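Local coordinates for protein pseudoalteromonas arctica PAMC 21717 (Pseudoalteromonas arctica, PDB 5YL7) that hydrolyses peptide bonds as a cold-active serine protease of the subtilase family from a psychrophilic bacterium, with bound calcium ions, at residues V39-L50 with H100-V111; R78-C89 with V130-G138. All coordinates share one frame; numbering follows the deposited sequence.

Contact 1 (V39-L50 with H100-V111); sequences VLDTGYRPHADL and HGTHVAGTVAAV. With CA (calcium ion), chain C.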
loop_
_atom_site.group_PDB
_atom_site.type_symbol
_atom_site.label_atom_id
_atom_site.label_comp_id
_atom_site.label_asym_id
_atom_site.label_seq_id
_atom_site.Cartn_x
_atom_site.Cartn_y
_atom_site.Cartn_z
ATOM N N VAL A 39 -4.594 -2.277 5.139
ATOM C CA VAL A 39 -3.166 -2.260 4.769
ATOM C C VAL A 39 -2.541 -3.487 5.378
ATOM O O VAL A 39 -2.441 -3.591 6.621
ATOM C CB VAL A 39 -2.488 -0.975 5.218
ATOM C CG1 VAL A 39 -1.012 -1.072 5.082
ATOM C CG2 VAL A 39 -3.051 0.194 4.472
ATOM N N LEU A 40 -2.189 -4.473 4.541
ATOM C CA LEU A 40 -1.631 -5.758 4.982
ATOM C C LEU A 40 -0.146 -5.641 4.921
ATOM O O LEU A 40 0.403 -5.571 3.811
ATOM C CB LEU A 40 -2.150 -6.894 4.088
ATOM C CG LEU A 40 -3.504 -7.480 4.462
ATOM C CD1 LEU A 40 -4.610 -6.441 4.380
ATOM C CD2 LEU A 40 -3.844 -8.634 3.519
ATOM N N ASP A 41 0.537 -5.538 6.057
ATOM C CA ASP A 41 1.910 -5.061 6.068
ATOM C C ASP A 41 2.543 -5.427 7.373
ATOM O O ASP A 41 2.133 -6.400 8.078
ATOM C CB ASP A 41 1.912 -3.550 5.695
ATOM C CG ASP A 41 3.085 -3.141 4.964
ATOM O OD1 ASP A 41 4.208 -3.201 5.507
ATOM O OD2 ASP A 41 2.983 -2.645 3.828
ATOM N N THR A 42 3.550 -4.630 7.787
ATOM C CA THR A 42 4.314 -4.903 9.000
ATOM C C THR A 42 3.618 -4.434 10.285
ATOM O O THR A 42 4.184 -4.616 11.363
ATOM C CB THR A 42 5.745 -4.300 8.916
ATOM O OG1 THR A 42 5.600 -2.839 8.941
ATOM C CG2 THR A 42 6.470 -4.693 7.681
ATOM N N GLY A 43 2.439 -3.849 10.152
ATOM C CA GLY A 43 1.812 -3.142 11.226
ATOM C C GLY A 43 2.012 -1.681 11.178
ATOM O O GLY A 43 2.483 -1.152 10.152
ATOM N N TYR A 44 1.698 -0.961 12.238
ATOM C CA TYR A 44 1.818 0.515 12.259
ATOM C C TYR A 44 2.358 1.003 13.596
ATOM O O TYR A 44 2.239 0.277 14.600
ATOM C CB TYR A 44 0.486 1.174 11.953
ATOM C CG TYR A 44 -0.495 1.110 13.075
ATOM C CD1 TYR A 44 -1.122 -0.053 13.498
ATOM C CD2 TYR A 44 -0.796 2.228 13.862
ATOM C CE1 TYR A 44 -1.914 -0.092 14.573
ATOM C CE2 TYR A 44 -1.604 2.179 14.941
ATOM C CZ TYR A 44 -2.169 1.031 15.296
ATOM O OH TYR A 44 -3.003 0.934 16.389
ATOM N N ARG A 45 2.897 2.225 13.578
ATOM C CA ARG A 45 3.032 2.969 14.833
ATOM C C ARG A 45 2.027 4.059 14.837
ATOM O O ARG A 45 1.620 4.594 13.768
ATOM C CB ARG A 45 4.431 3.537 14.982
ATOM C CG ARG A 45 5.544 2.541 15.056
ATOM C CD ARG A 45 5.353 1.430 16.021
ATOM N NE ARG A 45 4.975 1.896 17.357
ATOM C CZ ARG A 45 4.572 1.061 18.330
ATOM N NH1 ARG A 45 4.128 1.583 19.460
ATOM N NH2 ARG A 45 4.592 -0.213 18.143
ATOM N N PRO A 46 1.525 4.475 16.009
ATOM C CA PRO A 46 0.466 5.494 16.120
ATOM C C PRO A 46 0.992 6.912 15.934
ATOM O O PRO A 46 0.843 7.813 16.793
ATOM C CB PRO A 46 -0.093 5.239 17.536
ATOM C CG PRO A 46 1.148 4.910 18.271
ATOM C CD PRO A 46 1.892 3.954 17.357
ATOM N N HIS A 47 1.560 7.141 14.784
ATOM C CA HIS A 47 2.197 8.428 14.428
ATOM C C HIS A 47 1.161 9.515 14.610
ATOM O O HIS A 47 -0.008 9.378 14.205
ATOM C CB HIS A 47 2.705 8.308 12.971
ATOM C CG HIS A 47 3.560 9.447 12.522
ATOM N ND1 HIS A 47 3.125 10.755 12.446
ATOM C CD2 HIS A 47 4.802 9.382 12.007
ATOM C CE1 HIS A 47 4.129 11.458 11.917
ATOM N NE2 HIS A 47 5.150 10.642 11.639
ATOM N N ALA A 48 1.601 10.628 15.133
ATOM C CA ALA A 48 0.721 11.786 15.306
ATOM C C ALA A 48 0.000 12.266 14.093
ATOM O O ALA A 48 -1.089 12.834 14.123
ATOM C CB ALA A 48 1.495 12.985 15.895
ATOM N N ASP A 49 0.645 12.020 12.888
ATOM C CA ASP A 49 0.054 12.432 11.612
ATOM C C ASP A 49 -0.706 11.330 10.872
ATOM O O ASP A 49 -0.975 11.408 9.709
ATOM C CB ASP A 49 1.084 13.067 10.669
ATOM C CG ASP A 49 0.557 14.115 9.760
ATOM O OD1 ASP A 49 -0.409 14.828 10.151
ATOM O OD2 ASP A 49 1.091 14.264 8.608
ATOM N N LEU A 50 -0.998 10.255 11.639
ATOM C CA LEU A 50 -1.696 9.062 11.063
ATOM C C LEU A 50 -2.813 8.563 11.969
ATOM O O LEU A 50 -3.836 8.079 11.472
ATOM C CB LEU A 50 -0.621 7.950 10.868
ATOM C CG LEU A 50 -1.134 6.653 10.250
ATOM C CD1 LEU A 50 -1.759 6.903 8.868
ATOM C CD2 LEU A 50 -0.013 5.655 10.228
ATOM N N HIS A 100 7.638 -0.324 7.567
ATOM C CA HIS A 100 7.104 -0.267 6.225
ATOM C C HIS A 100 5.613 0.021 6.239
ATOM O O HIS A 100 5.121 0.827 5.426
ATOM C CB HIS A 100 7.490 -1.623 5.552
ATOM C CG HIS A 100 7.159 -1.710 4.135
ATOM N ND1 HIS A 100 6.015 -2.258 3.680
ATOM C CD2 HIS A 100 7.923 -1.449 3.027
ATOM C CE1 HIS A 100 6.081 -2.378 2.382
ATOM N NE2 HIS A 100 7.190 -1.917 1.963
ATOM N N GLY A 101 4.895 -0.644 7.153
ATOM C CA GLY A 101 3.492 -0.447 7.201
ATOM C C GLY A 101 3.029 0.957 7.642
ATOM O O GLY A 101 1.959 1.402 7.245
ATOM N N THR A 102 3.873 1.647 8.392
ATOM C CA THR A 102 3.568 3.028 8.801
ATOM C C THR A 102 3.715 3.971 7.622
ATOM O O THR A 102 2.895 4.834 7.408
ATOM C CB THR A 102 4.528 3.424 9.893
ATOM O OG1 THR A 102 4.311 2.591 11.081
ATOM C CG2 THR A 102 4.325 4.897 10.332
ATOM N N HIS A 103 4.723 3.704 6.778
ATOM C CA HIS A 103 4.951 4.481 5.570
ATOM C C HIS A 103 3.817 4.298 4.593
ATOM O O HIS A 103 3.172 5.229 4.086
ATOM C CB HIS A 103 6.330 4.158 5.028
ATOM C CG HIS A 103 6.862 5.101 4.009
ATOM N ND1 HIS A 103 6.439 5.105 2.711
ATOM C CD2 HIS A 103 7.751 6.105 4.156
ATOM C CE1 HIS A 103 7.066 6.113 2.088
ATOM N NE2 HIS A 103 7.887 6.710 2.940
ATOM N N VAL A 104 3.493 3.030 4.319
ATOM C CA VAL A 104 2.398 2.685 3.391
ATOM C C VAL A 104 1.082 3.215 3.891
ATOM O O VAL A 104 0.316 3.809 3.095
ATOM C CB VAL A 104 2.375 1.128 3.206
ATOM C CG1 VAL A 104 1.142 0.689 2.461
ATOM C CG2 VAL A 104 3.598 0.673 2.464
ATOM N N ALA A 105 0.761 3.017 5.157
ATOM C CA ALA A 105 -0.507 3.542 5.648
ATOM C C ALA A 105 -0.623 5.068 5.499
ATOM O O ALA A 105 -1.723 5.559 5.265
ATOM C CB ALA A 105 -0.764 3.110 7.088
ATOM N N GLY A 106 0.502 5.766 5.736
ATOM C CA GLY A 106 0.471 7.214 5.543
ATOM C C GLY A 106 0.232 7.666 4.124
ATOM O O GLY A 106 -0.445 8.676 3.896
ATOM N N THR A 107 0.727 6.871 3.145
ATOM C CA THR A 107 0.408 7.218 1.780
ATOM C C THR A 107 -1.069 7.064 1.532
ATOM O O THR A 107 -1.707 7.887 0.855
ATOM C CB THR A 107 1.230 6.354 0.758
ATOM O OG1 THR A 107 2.622 6.619 1.042
ATOM C CG2 THR A 107 0.869 6.627 -0.623
ATOM N N VAL A 108 -1.670 6.012 2.086
ATOM C CA VAL A 108 -3.124 5.847 1.905
ATOM C C VAL A 108 -3.924 6.949 2.603
ATOM O O VAL A 108 -4.831 7.541 1.965
ATOM C CB VAL A 108 -3.615 4.493 2.431
ATOM C CG1 VAL A 108 -5.147 4.397 2.302
ATOM C CG2 VAL A 108 -2.889 3.351 1.682
ATOM N N ALA A 109 -3.601 7.272 3.834
ATOM C CA ALA A 109 -4.519 8.077 4.649
ATOM C C ALA A 109 -3.812 8.824 5.805
ATOM O O ALA A 109 -4.436 9.025 6.850
ATOM C CB ALA A 109 -5.668 7.230 5.121
ATOM N N ALA A 110 -2.645 9.419 5.605
ATOM C CA ALA A 110 -2.123 10.369 6.579
ATOM C C ALA A 110 -3.179 11.456 6.774
ATOM O O ALA A 110 -3.888 11.888 5.887
ATOM C CB ALA A 110 -0.835 11.004 6.157
ATOM N N VAL A 111 -3.174 11.947 8.033
ATOM C CA VAL A 111 -4.081 13.034 8.419
ATOM C C VAL A 111 -3.688 14.297 7.696
ATOM O O VAL A 111 -2.520 14.677 7.735
ATOM C CB VAL A 111 -4.071 13.202 9.916
ATOM C CG1 VAL A 111 -5.018 14.416 10.264
ATOM C CG2 VAL A 111 -4.490 11.971 10.710
HETATM CA CA CA C . -0.649 15.991 8.021
HETATM O O HOH W 1 5.147 -0.006 10.617
HETATM O O HOH W 2 0.133 -0.490 8.510
#

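Contact 2 (R78-C89 with V130-G138); sequences RDPGDAVAANEC and VRVLGKCGG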
loop_
_atom_site.group_PDB
_atom_site.type_symbol
_atom_site.label_atom_id
_atom_site.label_comp_id
_atom_site.label_asym_id
_atom_site.label_seq_id
_atom_site.Cartn_x
_atom_site.Cartn_y
_atom_site.Cartn_z
ATOM N N ARG A 78 -0.057 -3.160 15.948
ATOM C CA ARG A 78 1.111 -2.324 15.959
ATOM C C ARG A 78 2.365 -3.056 15.592
ATOM O O ARG A 78 2.505 -4.261 15.814
ATOM C CB ARG A 78 1.255 -1.600 17.305
ATOM C CG ARG A 78 0.251 -0.519 17.470
ATOM C CD ARG A 78 0.301 0.178 18.811
ATOM N NE ARG A 78 -0.739 1.170 18.939
ATOM C CZ ARG A 78 -0.748 2.192 19.837
ATOM N NH1 ARG A 78 0.258 2.383 20.623
ATOM N NH2 ARG A 78 -1.777 3.002 19.837
ATOM N N ASP A 79 3.318 -2.330 14.986
ATOM C CA ASP A 79 4.567 -2.885 14.545
ATOM C C ASP A 79 5.571 -2.806 15.673
ATOM O O ASP A 79 5.961 -1.683 16.051
ATOM C CB ASP A 79 5.065 -2.089 13.343
ATOM C CG ASP A 79 6.236 -2.641 12.639
ATOM O OD1 ASP A 79 6.892 -3.590 13.155
ATOM O OD2 ASP A 79 6.592 -2.092 11.554
ATOM N N PRO A 80 6.062 -3.932 16.203
ATOM C CA PRO A 80 7.114 -3.885 17.257
ATOM C C PRO A 80 8.450 -3.584 16.725
ATOM O O PRO A 80 9.396 -3.409 17.531
ATOM C CB PRO A 80 7.025 -5.263 17.843
ATOM C CG PRO A 80 6.677 -6.184 16.655
ATOM C CD PRO A 80 5.728 -5.299 15.845
ATOM N N GLY A 81 8.640 -3.594 15.430
ATOM C CA GLY A 81 9.868 -3.492 14.734
ATOM C C GLY A 81 10.349 -4.803 14.149
ATOM O O GLY A 81 10.377 -5.793 14.858
ATOM N N ASP A 82 10.723 -4.766 12.907
ATOM C CA ASP A 82 11.154 -5.986 12.147
ATOM C C ASP A 82 12.632 -6.060 11.922
ATOM O O ASP A 82 13.113 -6.868 11.103
ATOM C CB ASP A 82 10.315 -6.160 10.863
ATOM C CG ASP A 82 10.578 -5.114 9.881
ATOM O OD1 ASP A 82 11.476 -4.267 10.078
ATOM O OD2 ASP A 82 9.912 -5.003 8.837
ATOM N N ALA A 83 13.408 -5.289 12.663
ATOM C CA ALA A 83 14.854 -5.379 12.611
ATOM C C ALA A 83 15.306 -6.795 12.860
ATOM O O ALA A 83 14.779 -7.505 13.682
ATOM C CB ALA A 83 15.541 -4.478 13.668
ATOM N N VAL A 84 16.375 -7.142 12.108
ATOM C CA VAL A 84 16.996 -8.484 12.237
ATOM C C VAL A 84 18.534 -8.321 12.357
ATOM O O VAL A 84 19.140 -7.528 11.710
ATOM C CB VAL A 84 16.576 -9.422 11.074
ATOM C CG1 VAL A 84 15.161 -9.877 11.246
ATOM C CG2 VAL A 84 16.854 -8.817 9.768
ATOM N N ALA A 85 19.058 -9.294 13.074
ATOM C CA ALA A 85 20.553 -9.418 13.182
ATOM C C ALA A 85 21.057 -10.177 12.009
ATOM O O ALA A 85 20.277 -10.886 11.335
ATOM C CB ALA A 85 20.835 -10.146 14.433
ATOM N N ALA A 86 22.384 -10.075 11.772
ATOM C CA ALA A 86 22.994 -10.859 10.696
ATOM C C ALA A 86 22.698 -12.364 10.841
ATOM O O ALA A 86 22.643 -12.880 11.960
ATOM C CB ALA A 86 24.525 -10.705 10.760
ATOM N N ASN A 87 22.272 -12.938 9.733
ATOM C CA ASN A 87 21.928 -14.389 9.697
ATOM C C ASN A 87 20.743 -14.847 10.491
ATOM O O ASN A 87 20.368 -16.016 10.477
ATOM C CB ASN A 87 23.134 -15.267 10.150
ATOM C CG ASN A 87 24.353 -14.972 9.380
ATOM O OD1 ASN A 87 24.279 -14.893 8.182
ATOM N ND2 ASN A 87 25.455 -14.664 10.068
ATOM N N GLU A 88 19.924 -13.882 11.001
ATOM C CA GLU A 88 18.735 -14.265 11.694
ATOM C C GLU A 88 17.734 -14.883 10.732
ATOM O O GLU A 88 16.894 -15.701 11.194
ATOM C CB GLU A 88 18.113 -13.061 12.477
ATOM C CG GLU A 88 17.110 -13.428 13.478
ATOM C CD GLU A 88 16.907 -12.293 14.523
ATOM O OE1 GLU A 88 17.374 -11.138 14.374
ATOM O OE2 GLU A 88 16.256 -12.625 15.542
ATOM N N CYS A 89 17.720 -14.529 9.497
ATOM C CA CYS A 89 16.735 -14.985 8.510
ATOM C C CYS A 89 17.366 -16.042 7.546
ATOM O O CYS A 89 16.801 -16.336 6.491
ATOM C CB CYS A 89 16.267 -13.811 7.728
ATOM S SG CYS A 89 15.528 -12.479 8.718
ATOM N N VAL A 130 -3.625 -4.554 9.123
ATOM C CA VAL A 130 -3.607 -6.012 9.230
ATOM C C VAL A 130 -2.195 -6.420 9.197
ATOM O O VAL A 130 -1.513 -6.344 8.158
ATOM C CB VAL A 130 -4.479 -6.660 8.142
ATOM C CG1 VAL A 130 -4.549 -8.166 8.369
ATOM C CG2 VAL A 130 -5.855 -6.071 8.129
ATOM N N ARG A 131 -1.655 -6.807 10.352
ATOM C CA ARG A 131 -0.266 -7.102 10.494
ATOM C C ARG A 131 -0.001 -8.532 10.041
ATOM O O ARG A 131 -0.472 -9.471 10.683
ATOM C CB ARG A 131 0.290 -6.812 11.903
ATOM C CG ARG A 131 1.710 -7.188 12.067
ATOM C CD ARG A 131 2.296 -6.571 13.331
ATOM N NE ARG A 131 3.704 -6.887 13.371
ATOM C CZ ARG A 131 4.354 -7.764 14.146
ATOM N NH1 ARG A 131 3.707 -8.432 15.068
ATOM N NH2 ARG A 131 5.627 -7.983 13.966
ATOM N N VAL A 132 0.759 -8.686 8.975
ATOM C CA VAL A 132 1.080 -9.988 8.407
ATOM C C VAL A 132 2.532 -10.198 8.201
ATOM O O VAL A 132 2.932 -11.361 7.913
ATOM C CB VAL A 132 0.300 -10.217 7.097
ATOM C CG1 VAL A 132 -1.230 -10.131 7.279
ATOM C CG2 VAL A 132 0.765 -9.295 5.993
ATOM N N LEU A 133 3.362 -9.198 8.373
ATOM C CA LEU A 133 4.831 -9.253 8.163
ATOM C C LEU A 133 5.550 -8.856 9.440
ATOM O O LEU A 133 5.195 -7.855 10.081
ATOM C CB LEU A 133 5.288 -8.311 7.079
ATOM C CG LEU A 133 4.569 -8.375 5.721
ATOM C CD1 LEU A 133 5.127 -7.314 4.790
ATOM C CD2 LEU A 133 4.742 -9.744 5.089
ATOM N N GLY A 134 6.537 -9.651 9.819
ATOM C CA GLY A 134 7.421 -9.376 10.939
ATOM C C GLY A 134 8.837 -9.616 10.626
ATOM O O GLY A 134 9.330 -9.365 9.513
ATOM N N LYS A 135 9.585 -10.100 11.635
ATOM C CA LYS A 135 11.025 -10.343 11.377
ATOM C C LYS A 135 11.219 -11.430 10.326
ATOM O O LYS A 135 10.623 -12.529 10.511
ATOM C CB LYS A 135 11.693 -10.796 12.658
ATOM C CG LYS A 135 11.807 -9.684 13.706
ATOM C CD LYS A 135 12.260 -10.205 15.054
ATOM C CE LYS A 135 13.684 -10.604 15.018
ATOM N NZ LYS A 135 14.186 -11.039 16.394
ATOM N N CYS A 136 11.932 -11.110 9.295
ATOM C CA CYS A 136 12.239 -12.058 8.172
ATOM C C CYS A 136 11.070 -12.150 7.223
ATOM O O CYS A 136 11.206 -12.903 6.191
ATOM C CB CYS A 136 12.633 -13.472 8.636
ATOM S SG CYS A 136 14.012 -13.436 9.783
ATOM N N GLY A 137 9.997 -11.371 7.334
ATOM C CA GLY A 137 8.913 -11.381 6.368
ATOM C C GLY A 137 7.682 -11.962 6.969
ATOM O O GLY A 137 7.346 -11.796 8.116
ATOM N N GLY A 138 6.846 -12.636 6.111
ATOM C CA GLY A 138 5.596 -13.229 6.495
ATOM C C GLY A 138 5.279 -14.548 5.813
ATOM O O GLY A 138 5.870 -14.827 4.796
HETATM O O HOH W 3 6.824 -6.162 12.059
HETATM O O HOH W 4 8.807 -7.318 7.727
HETATM O O HOH W 5 12.827 -8.389 8.798
HETATM O O HOH W 6 17.131 -9.264 16.258
#

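Contact 1 (V39-L50 with H100-V111)
The imidazole of His100 has the carboxylate of Asp41 at its ring edge: OD1 lies 6° out of the ring plane and offers its syn lone pair to His100 ND1 at 2.7 Å, while the carboxylate is turned 33° from the ring. The same OD1 accepts from Thr42 N through its anti lone pair, a second grip that fixes the rotation of the carboxylate. Methyl CG2 of Val104 lies 3.6 Å from Asp41 OD2. His100 and Asp41, with Ser281, fit the Ser-His-Asp charge relay of subtilases and are probably catalytic. With an alanine at Asp41, His100 ND1 and Thr42 N would probably both lose their acceptor, and the imidazole would be freer to turn. Beyond the strand end, Thr42 OG1 takes the N-H of Gly101 at 2.9 Å. Gly101 CA packs 3.2 Å from Gly43 O, where a side chain would collide. Further along, Thr102 OG1 accepts from Arg45 N, and Leu50, with CG anti to its own N (chi1 -178°), lays CD2 4.1 Å from Ala105 CB. Past the helix, Asp49 O receives Val111 N at 2.8 Å, and both Asp49 carboxylate oxygens join Val111 O on a calcium ion that Asp5, Asn114, Glu116 and Val118 complete.

Contact 2 (R78-C89 with V130-G138)
Lys135 leaves its backbone with CG anti to the carbonyl carbon (chi1 -70°) and bends at chi3 (71°), which carries its ammonium group to Glu88, whose own chain runs extended beyond CG. In the resulting salt bridge Lys135 NZ meets Glu88 OE2 at 2.7 Å from above the carboxylate plane. The residues next along each segment, Cys89 and Cys136, form a disulfide, so a covalent link and an ionic one together pin the loop 78-89 to the segment that follows strand 126-131 of the parallel subtilase sheet. Two type II beta turns frame the junction, from Ala85 to Glu88 and from Gly134 to Gly137. In the first, Glu88 OE1 also accepts the N-H of Ala85 nearly along its C-O axis, so the carboxylate is held by its own turn while its other oxygen faces the lysine.

On the way to Glu88, the lysine chain passes Ala83 O, 3.5 Å from Lys135 CE, and Val84 runs alongside it the other way, its CG1 3.9 Å from Lys135 CB. At the inner end, Pro80 sits over one face of the Arg131 guanidinium, with CD 3.3 Å from CZ and above the centre of the group. The arginine's polar end belongs chiefly to Asp59, a ligand of a calcium site, while Ala67 O and Thr42 O take further N-H groups. Asp79 closes an Asx turn, OD1 accepting from Gly81 N, and a water at the guanidinium edge accepts from Arg131 NH2 and probably donates to that OD1. Farther out, a second water spans Asp82 OD2, also bonded to Ser98, and Gly134 O; a third runs from Asp82 O to Cys136 N. At the exposed outer end, Cys89 SG and Cys136 SG are bonded at 2.1 Å, with a disulfide torsion of -83°.

In the fold
From the N terminus the chain enters strand 36-41, whose end and following loop form the first half of contact 1. It then runs through strand 58-59 and helix 64-67 to loop 78-89, the first half of contact 2. Helix 100-109 returns to 39-50 and closes contact 1 across 49 intervening residues. Strand 126-131 next leads into 130-138, closing contact 2 across 40. The segments alternate, so the closures cross. Their centres lie about 16 Å apart, yet they meet: strands 36-41 and 126-131 are parallel neighbours, Asp41 O probably accepts from Val132 N, and Tyr44 O probably from Asp79 N. Contact 1 joins helix to sheet; contact 2 ties the outer loop to the end of strand 126-131 and the turn after it.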